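Long-range contacts in tail spike protein gp49 (Pseudomonas phage LKA1, PDB 4RU4), which probably cleaves the O-specific polysaccharide of the Pseudomonas host as a lyase of the phage tailspike, degrading the cell envelope during virus entry: residues Ile99-Ala104 with Gln212-Thr217; Gly108-Ser113 with Pro219-Leu224. One frame throughout, in Å; residues are numbered along the deposited sequence. Where two conformers were deposited one is given.

Contact 1. Residues Ile99-Ala104 with Gln212-Thr217; sequences IIRPTA and QIVGGT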
loop_
_atom_site.group_PDB
_atom_site.type_symbol
_atom_site.label_atom_id
_atom_site.label_comp_id
_atom_site.label_asym_id
_atom_site.label_seq_id
_atom_site.Cartn_x
_atom_site.Cartn_y
_atom_site.Cartn_z
ATOM N N ILE B 99 -2.928 -4.514 34.933
ATOM C CA ILE B 99 -1.478 -4.690 34.917
ATOM C C ILE B 99 -1.024 -5.974 35.572
ATOM O O ILE B 99 -1.406 -6.272 36.717
ATOM C CB ILE B 99 -0.804 -3.507 35.629
ATOM C CG1 ILE B 99 -1.006 -2.233 34.813
ATOM C CG2 ILE B 99 0.688 -3.764 35.892
ATOM C CD1 ILE B 99 -0.861 -0.959 35.641
ATOM N N ILE B 100 -0.211 -6.740 34.845
ATOM C CA ILE B 100 0.452 -7.918 35.407
ATOM C C ILE B 100 1.944 -7.588 35.559
ATOM O O ILE B 100 2.610 -7.221 34.588
ATOM C CB ILE B 100 0.289 -9.159 34.499
ATOM C CG1 ILE B 100 -1.182 -9.532 34.333
ATOM C CG2 ILE B 100 1.084 -10.332 35.042
ATOM C CD1 ILE B 100 -1.428 -10.549 33.185
ATOM N N ARG B 101 2.460 -7.709 36.775
ATOM C CA ARG B 101 3.767 -7.136 37.109
ATOM C C ARG B 101 4.628 -8.127 37.872
ATOM O O ARG B 101 4.421 -8.336 39.068
ATOM C CB ARG B 101 3.591 -5.861 37.971
ATOM C CG ARG B 101 4.892 -5.063 38.176
ATOM C CD ARG B 101 4.743 -3.972 39.256
ATOM N NE ARG B 101 3.677 -3.041 38.887
ATOM C CZ ARG B 101 3.846 -1.992 38.086
ATOM N NH1 ARG B 101 5.039 -1.725 37.563
ATOM N NH2 ARG B 101 2.827 -1.209 37.792
ATOM N N PRO B 102 5.605 -8.744 37.194
ATOM C CA PRO B 102 6.610 -9.551 37.889
ATOM C C PRO B 102 7.277 -8.788 39.044
ATOM O O PRO B 102 7.620 -7.617 38.887
ATOM C CB PRO B 102 7.635 -9.820 36.776
ATOM C CG PRO B 102 6.747 -9.971 35.548
ATOM C CD PRO B 102 5.712 -8.871 35.729
ATOM N N THR B 103 7.475 -9.438 40.187
ATOM C CA THR B 103 8.101 -8.769 41.314
ATOM C C THR B 103 9.609 -9.004 41.246
ATOM O O THR B 103 10.104 -9.722 40.363
ATOM C CB THR B 103 7.604 -9.342 42.660
ATOM O OG1 THR B 103 8.010 -10.701 42.750
ATOM C CG2 THR B 103 6.097 -9.289 42.733
ATOM N N ALA B 104 10.341 -8.400 42.177
ATOM C CA ALA B 104 11.787 -8.580 42.223
ATOM C C ALA B 104 12.143 -10.056 42.396
ATOM O O ALA B 104 13.241 -10.478 42.032
ATOM C CB ALA B 104 12.391 -7.754 43.380
ATOM N N GLN B 212 -1.889 -4.851 30.326
ATOM C CA GLN B 212 -0.517 -4.361 30.297
ATOM C C GLN B 212 0.382 -5.298 31.108
ATOM O O GLN B 212 0.062 -5.660 32.244
ATOM C CB GLN B 212 -0.434 -2.929 30.827
ATOM C CG GLN B 212 1.018 -2.432 31.038
ATOM C CD GLN B 212 1.132 -0.927 31.255
ATOM O OE1 GLN B 212 2.211 -0.371 31.089
ATOM N NE2 GLN B 212 0.027 -0.263 31.640
ATOM N N ILE B 213 1.475 -5.726 30.497
ATOM C CA ILE B 213 2.493 -6.498 31.200
ATOM C C ILE B 213 3.659 -5.548 31.451
ATOM O O ILE B 213 4.210 -4.991 30.499
ATOM C CB ILE B 213 2.953 -7.672 30.328
ATOM C CG1 ILE B 213 1.857 -8.725 30.279
ATOM C CG2 ILE B 213 4.290 -8.286 30.855
ATOM C CD1 ILE B 213 2.125 -9.772 29.243
ATOM N N VAL B 214 4.015 -5.317 32.718
ATOM C CA VAL B 214 5.247 -4.572 32.997
ATOM C C VAL B 214 6.259 -5.605 33.436
ATOM O O VAL B 214 6.310 -5.974 34.624
ATOM C CB VAL B 214 5.049 -3.514 34.068
ATOM C CG1 VAL B 214 6.360 -2.727 34.306
ATOM C CG2 VAL B 214 3.902 -2.577 33.656
ATOM N N GLY B 215 7.037 -6.096 32.465
ATOM C CA GLY B 215 7.842 -7.295 32.636
ATOM C C GLY B 215 9.094 -7.174 33.497
ATOM O O GLY B 215 9.472 -8.120 34.195
ATOM N N GLY B 216 9.747 -6.022 33.451
ATOM C CA GLY B 216 10.976 -5.840 34.201
ATOM C C GLY B 216 12.160 -6.546 33.548
ATOM O O GLY B 216 12.172 -6.831 32.339
ATOM N N THR B 217 13.146 -6.875 34.373
ATOM C CA THR B 217 14.427 -7.351 33.888
ATOM C C THR B 217 14.595 -8.850 33.924
ATOM O O THR B 217 15.541 -9.364 33.335
ATOM C CB THR B 217 15.573 -6.768 34.733
ATOM O OG1 THR B 217 15.362 -7.133 36.108
ATOM C CG2 THR B 217 15.612 -5.229 34.595
HETATM O O HOH W 1 8.223 -5.905 36.751
#

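Contact 2. Residues Gly108-Ser113 with Pro219-Leu224; sequences GTSVLS and PMNGLL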
loop_
_atom_site.group_PDB
_atom_site.type_symbol
_atom_site.label_atom_id
_atom_site.label_comp_id
_atom_site.label_asym_id
_atom_site.label_seq_id
_atom_site.Cartn_x
_atom_site.Cartn_y
_atom_site.Cartn_z
ATOM N N GLY B 108 11.188 -17.498 36.186
ATOM C CA GLY B 108 10.435 -18.013 35.058
ATOM C C GLY B 108 10.936 -17.475 33.732
ATOM O O GLY B 108 11.617 -16.459 33.670
ATOM N N THR B 109 10.582 -18.171 32.663
ATOM C CA THR B 109 11.022 -17.812 31.323
ATOM C C THR B 109 10.161 -16.706 30.718
ATOM O O THR B 109 10.682 -15.810 30.043
ATOM C CB THR B 109 10.987 -19.062 30.435
ATOM O OG1 THR B 109 11.862 -20.046 30.990
ATOM C CG2 THR B 109 11.466 -18.740 29.026
ATOM N N SER B 110 8.845 -16.770 30.959
ATOM C CA SER B 110 7.890 -15.844 30.356
ATOM C C SER B 110 6.880 -15.332 31.387
ATOM O O SER B 110 6.538 -16.033 32.347
ATOM C CB SER B 110 7.108 -16.538 29.217
ATOM O OG SER B 110 8.001 -17.166 28.315
ATOM N N VAL B 111 6.395 -14.115 31.186
ATOM C CA VAL B 111 5.355 -13.595 32.083
ATOM C C VAL B 111 4.036 -14.345 31.876
ATOM O O VAL B 111 3.385 -14.760 32.834
ATOM C CB VAL B 111 5.118 -12.083 31.905
ATOM C CG1 VAL B 111 4.070 -11.602 32.921
ATOM C CG2 VAL B 111 6.438 -11.304 32.095
ATOM N N LEU B 112 3.661 -14.524 30.609
ATOM C CA LEU B 112 2.425 -15.162 30.241
ATOM C C LEU B 112 2.796 -16.104 29.102
ATOM O O LEU B 112 3.555 -15.717 28.193
ATOM C CB LEU B 112 1.461 -14.073 29.750
ATOM C CG LEU B 112 -0.045 -14.231 29.738
ATOM C CD1 LEU B 112 -0.465 -14.752 31.104
ATOM C CD2 LEU B 112 -0.722 -12.886 29.460
ATOM N N SER B 113 2.315 -17.342 29.153
ATOM C CA SER B 113 2.684 -18.283 28.099
ATOM C C SER B 113 1.624 -19.335 27.840
ATOM O O SER B 113 0.921 -19.785 28.762
ATOM C CB SER B 113 4.039 -18.954 28.386
ATOM O OG SER B 113 3.969 -19.765 29.550
ATOM N N PRO B 219 12.147 -11.827 33.239
ATOM C CA PRO B 219 11.576 -12.752 32.242
ATOM C C PRO B 219 12.309 -12.657 30.920
ATOM O O PRO B 219 12.662 -11.552 30.562
ATOM C CB PRO B 219 10.144 -12.229 32.060
ATOM C CG PRO B 219 9.851 -11.463 33.350
ATOM C CD PRO B 219 11.165 -10.805 33.653
ATOM N N MET B 220 12.539 -13.770 30.218
ATOM C CA MET B 220 13.064 -13.678 28.856
ATOM C C MET B 220 12.040 -13.097 27.923
ATOM O O MET B 220 12.389 -12.322 27.033
ATOM C CB MET B 220 13.463 -15.042 28.301
ATOM C CG MET B 220 14.533 -15.725 29.105
ATOM S SD MET B 220 15.563 -16.739 28.039
ATOM C CE MET B 220 14.363 -17.836 27.299
ATOM N N ASN B 221 10.778 -13.506 28.095
ATOM C CA ASN B 221 9.718 -13.063 27.215
ATOM C C ASN B 221 8.622 -12.396 27.995
ATOM O O ASN B 221 8.320 -12.804 29.121
ATOM C CB ASN B 221 9.084 -14.263 26.516
ATOM C CG ASN B 221 10.101 -15.126 25.835
ATOM O OD1 ASN B 221 10.862 -14.652 24.988
ATOM N ND2 ASN B 221 10.139 -16.407 26.207
ATOM N N GLY B 222 7.993 -11.395 27.391
ATOM C CA GLY B 222 6.788 -10.828 27.975
ATOM C C GLY B 222 5.664 -11.813 27.765
ATOM O O GLY B 222 5.051 -12.286 28.722
ATOM N N LEU B 223 5.387 -12.134 26.508
ATOM C CA LEU B 223 4.389 -13.144 26.175
ATOM C C LEU B 223 5.005 -14.157 25.215
ATOM O O LEU B 223 5.622 -13.759 24.215
ATOM C CB LEU B 223 3.178 -12.481 25.525
ATOM C CG LEU B 223 2.185 -13.353 24.768
ATOM C CD1 LEU B 223 1.513 -14.380 25.680
ATOM C CD2 LEU B 223 1.152 -12.446 24.136
ATOM N N LEU B 224 4.840 -15.450 25.514
ATOM C CA LEU B 224 5.297 -16.530 24.633
ATOM C C LEU B 224 4.087 -17.361 24.224
ATOM O O LEU B 224 3.363 -17.828 25.082
ATOM C CB LEU B 224 6.261 -17.465 25.373
ATOM C CG LEU B 224 6.622 -18.717 24.569
ATOM C CD1 LEU B 224 7.413 -18.372 23.315
ATOM C CD2 LEU B 224 7.399 -19.714 25.453
#

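Contact 1. Residues Ile99-Ala104 with Gln212-Thr217
Gln212 O takes two donors from the strand beside it. Ile100 N hydrogen-bonds to Gln212 O at 2.8 Å, nearly straight. Ile99 CA adds a CA-H...O contact at 3.2 Å to Gln212 O. One residue further on the roles reverse: Val214 N bonds to Ile100 O at 3.0 Å, with the donor tilted 22° from the carbonyl plane. Strands 98-107 and 212-214 run parallel, with Ile99 level with Gln212 and Ile100 with Ile213. The regular pairing ends at Pro102, which has no N-H to give. Pro102 CD packs instead against Val214 O, 3.2 Å away, and one water donates to both Pro102 O and Val214 O. On the sheet face of Ile99 and Gln212 these two side chains lie side by side. Gln212 CG is anti to the backbone N (chi1 171°), and the chain is extended beyond it. Gln212 NE2 comes within 3.9 Å of Ile99 CG1 and hydrogen-bonds to Ala96 O. Ile99 CG2 meets Val214 CG2 at 4.1 Å. Arg101 runs alongside Val214 and bends at chi3, with Arg101 NH1 3.7 Å from Val214 CG1. Arg101 NH2 makes a salt bridge to Asp76 on the neighbouring strand 75-79. Ile100 and Ile213 point to the other face and are buried. Such stacking of parallel strands in successive coils is that of the pectin lyase-like beta-helix. The backbone bonds join the coils, the water carries the link past the proline, and the guanidinium NH1 rests on the valine methyl while its charge is met by Asp76.

Contact 2. Residues Gly108-Ser113 with Pro219-Leu224
Thr109 and Met220 run alongside each other, and their methyls meet tightly: Thr109 CG2 is 3.5 Å from Met220 CE. The bend of Met220 at chi3 (-57°) brings CE back to the threonine. Asn221 also runs alongside Thr109. Asn221 ND2 hydrogen-bonds to Ser110 OG at 3.1 Å. This bond is nearly straight, 171° at the hydrogen, and OG lies in the amide plane. Leu224 CB also packs against Ser110 OG, at 3.4 Å. In the backbone, Thr109 O accepts from Asn221 N and, weakly, from Met220 N. Both segments turn corners here, at Val111 and Leu112 in one and at Gly222 in the other. Matching turns in neighbouring coils stack in parallel register, as in the pectin lyase-like beta-helix. Val111 N bonds to Asn221 O before the corner, and Leu112 N to Gly222 O at it. Val111 crosses Pro219 at a slant, with Val111 CG2 3.6 Å from Pro219 CG; Val111 CB sits 3.2 Å from Gly222 O. Past the corner Leu224 N bonds to Leu112 O at 3.0 Å. Leu112 and Leu223 point to one face, where Leu112 CB meets Leu223 CD1 in the conformer given and Leu112 also packs on Leu89 and Ile91. Ser113 and Leu224 share the other face, with Ser113 CB and Leu224 CB 4.0 Å apart.

Overall arrangement
The centres of contacts 1 and 2 are about 10 Å apart. Along the chain their segments alternate: 99-104, 108-113, 212-217, 219-224. The first two segments belong to one coil of the beta-helix and the last two to the next. Contact 1 pairs strands 98-107 and 212-214. Contact 2 follows at the corner, between the loop before strand 113-120 and the start of strand 221-226. They touch through the interior: Val111 packs on Ile100, Pro102 and Ile213, and Ile213 also reaches Gly222. Between the two coils the chain makes a long excursion that includes a predicted Ig-like region. The two contacts thus join the coil before this excursion to the coil after it.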